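Long-range contact in intimin (Escherichia coli, PDB 6TPL), which probably mediates bacterial adhesion, its extracellular passenger carrying bacterial Ig-like domains that here form a constitutively extended juncture: residues 109-114 with 122-127. Sequence-based numbering, arbitrary orientation.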
loop_
_atom_site.group_PDB
_atom_site.type_symbol
_atom_site.label_atom_id
_atom_site.label_comp_id
_atom_site.label_asym_id
_atom_site.label_seq_id
_atom_site.Cartn_x
_atom_site.Cartn_y
_atom_site.Cartn_z
ATOM N N ILE A 109 -4.431 0.539 4.947
ATOM C CA ILE A 109 -5.193 1.707 4.527
ATOM C C ILE A 109 -5.421 1.529 3.030
ATOM O O ILE A 109 -4.466 1.336 2.268
ATOM C CB ILE A 109 -4.461 3.019 4.869
ATOM C CG1 ILE A 109 -5.280 4.209 4.391
ATOM C CG2 ILE A 109 -3.080 3.022 4.266
ATOM C CD1 ILE A 109 -4.931 5.508 5.074
ATOM N N LYS A 110 -6.682 1.524 2.606
ATOM C CA LYS A 110 -7.050 1.266 1.220
ATOM C C LYS A 110 -8.004 2.349 0.735
ATOM O O LYS A 110 -8.847 2.827 1.499
ATOM C CB LYS A 110 -7.708 -0.113 1.068
ATOM C CG LYS A 110 -6.818 -1.291 1.443
ATOM C CD LYS A 110 -7.595 -2.597 1.331
ATOM C CE LYS A 110 -6.763 -3.804 1.727
ATOM N NZ LYS A 110 -7.541 -5.069 1.575
ATOM N N ALA A 111 -7.853 2.738 -0.532
ATOM C CA ALA A 111 -8.776 3.634 -1.216
ATOM C C ALA A 111 -9.551 2.823 -2.246
ATOM O O ALA A 111 -8.973 1.979 -2.938
ATOM C CB ALA A 111 -8.020 4.789 -1.881
ATOM N N ASP A 112 -10.866 3.042 -2.324
ATOM C CA ASP A 112 -11.663 2.243 -3.248
ATOM C C ASP A 112 -11.392 2.613 -4.705
ATOM O O ASP A 112 -11.586 1.771 -5.587
ATOM C CB ASP A 112 -13.153 2.355 -2.888
ATOM C CG ASP A 112 -13.734 3.738 -3.119
ATOM O OD1 ASP A 112 -14.949 3.815 -3.428
ATOM O OD2 ASP A 112 -13.004 4.740 -2.999
ATOM N N LYS A 113 -10.907 3.825 -4.969
ATOM C CA LYS A 113 -10.463 4.218 -6.300
ATOM C C LYS A 113 -9.428 5.328 -6.158
ATOM O O LYS A 113 -9.341 5.985 -5.119
ATOM C CB LYS A 113 -11.630 4.678 -7.179
ATOM C CG LYS A 113 -12.408 5.857 -6.630
ATOM C CD LYS A 113 -13.599 6.168 -7.524
ATOM C CE LYS A 113 -14.420 7.331 -6.999
ATOM N NZ LYS A 113 -15.658 7.529 -7.804
ATOM N N THR A 114 -8.636 5.530 -7.210
ATOM C CA THR A 114 -7.544 6.495 -7.182
ATOM C C THR A 114 -7.859 7.783 -7.931
ATOM O O THR A 114 -6.991 8.657 -8.026
ATOM C CB THR A 114 -6.268 5.875 -7.763
ATOM O OG1 THR A 114 -6.467 5.558 -9.143
ATOM C CG2 THR A 114 -5.884 4.597 -7.020
ATOM N N ASP A 122 -18.431 13.507 -5.749
ATOM C CA ASP A 122 -17.816 12.223 -6.067
ATOM C C ASP A 122 -16.795 11.874 -4.994
ATOM O O ASP A 122 -15.746 12.515 -4.894
ATOM C CB ASP A 122 -17.154 12.293 -7.437
ATOM C CG ASP A 122 -16.714 10.934 -7.933
ATOM O OD1 ASP A 122 -16.064 10.872 -8.992
ATOM O OD2 ASP A 122 -17.037 9.930 -7.270
ATOM N N ALA A 123 -17.079 10.845 -4.206
ATOM C CA ALA A 123 -16.323 10.562 -2.994
ATOM C C ALA A 123 -15.400 9.362 -3.171
ATOM O O ALA A 123 -15.766 8.359 -3.793
ATOM C CB ALA A 123 -17.272 10.318 -1.815
ATOM N N ILE A 124 -14.193 9.484 -2.620
ATOM C CA ILE A 124 -13.255 8.375 -2.496
ATOM C C ILE A 124 -13.298 7.875 -1.062
ATOM O O ILE A 124 -13.206 8.667 -0.117
ATOM C CB ILE A 124 -11.833 8.799 -2.898
ATOM C CG1 ILE A 124 -11.780 9.035 -4.414
ATOM C CG2 ILE A 124 -10.836 7.725 -2.490
ATOM C CD1 ILE A 124 -10.517 9.676 -4.906
ATOM N N THR A 125 -13.451 6.568 -0.896
ATOM C CA THR A 125 -13.623 5.963 0.416
ATOM C C THR A 125 -12.304 5.342 0.863
ATOM O O THR A 125 -11.687 4.574 0.116
ATOM C CB THR A 125 -14.728 4.904 0.397
ATOM O OG1 THR A 125 -15.950 5.483 -0.070
ATOM C CG2 THR A 125 -14.938 4.334 1.800
ATOM N N TYR A 126 -11.871 5.694 2.071
ATOM C CA TYR A 126 -10.661 5.155 2.676
ATOM C C TYR A 126 -11.054 4.265 3.842
ATOM O O TYR A 126 -11.877 4.662 4.672
ATOM C CB TYR A 126 -9.741 6.267 3.179
ATOM C CG TYR A 126 -9.173 7.141 2.095
ATOM C CD1 TYR A 126 -9.915 8.180 1.556
ATOM C CD2 TYR A 126 -7.892 6.931 1.619
ATOM C CE1 TYR A 126 -9.401 8.984 0.564
ATOM C CE2 TYR A 126 -7.363 7.726 0.627
ATOM C CZ TYR A 126 -8.123 8.754 0.101
ATOM O OH TYR A 126 -7.610 9.555 -0.887
ATOM N N THR A 127 -10.445 3.085 3.921
ATOM C CA THR A 127 -10.740 2.117 4.969
ATOM C C THR A 127 -9.435 1.713 5.640
ATOM O O THR A 127 -8.523 1.206 4.981
ATOM C CB THR A 127 -11.464 0.896 4.400
ATOM O OG1 THR A 127 -12.679 1.309 3.752
ATOM C CG2 THR A 127 -11.799 -0.101 5.502
HETATM O O HOH W 1 -16.376 5.909 -2.726
HETATM O O HOH W 2 -15.135 8.838 -10.491
#
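Asp112 and Lys113 both set CG between their own backbone N and carbonyl carbon (chi1 67° and 59°), which sends the carboxylate across to Thr125 and the extended lysine chain over Ile124 to Asp122. Asp112 takes over where the strand pairing ends: Thr125 N donates to Asp112 OD2 at 2.8 Å, reaching it from above the carboxylate plane, while Asp112 N returns a 3.0 Å bond to Thr125 O. Asp112 OD1 accepts a hydrogen bond from a water that also donates to Ala123 O and accepts from Thr125 OG1, so both carboxylate oxygens are tied to the partner chain. Further along, Lys113 NZ meets Asp122 OD2 on its syn side at 2.8 Å, and a second water accepts from Lys113 NZ and donates to Asp122 OD1. Lys113 CG rests on Ile124 CG1 at 3.9 Å. An alanine in place of Lys113 would probably cost the Asp122 carboxylate its ammonium partner and uncover the flank of Ile124. Asp122 OD1 is also held by Val117 N, and its side chain lies about 4 Å from a bound magnesium ion. Behind Asp112, Lys110 and Thr127 exchange two backbone hydrogen bonds, and Ala111 CB sits 3.9 Å from Tyr126 CE2, obliquely to the ring. Strand 105-111 thus pairs antiparallel with 124-132 in one sheet of an Ig-like beta sandwich, Tyr126 reaching Val178 and Val194 of the other.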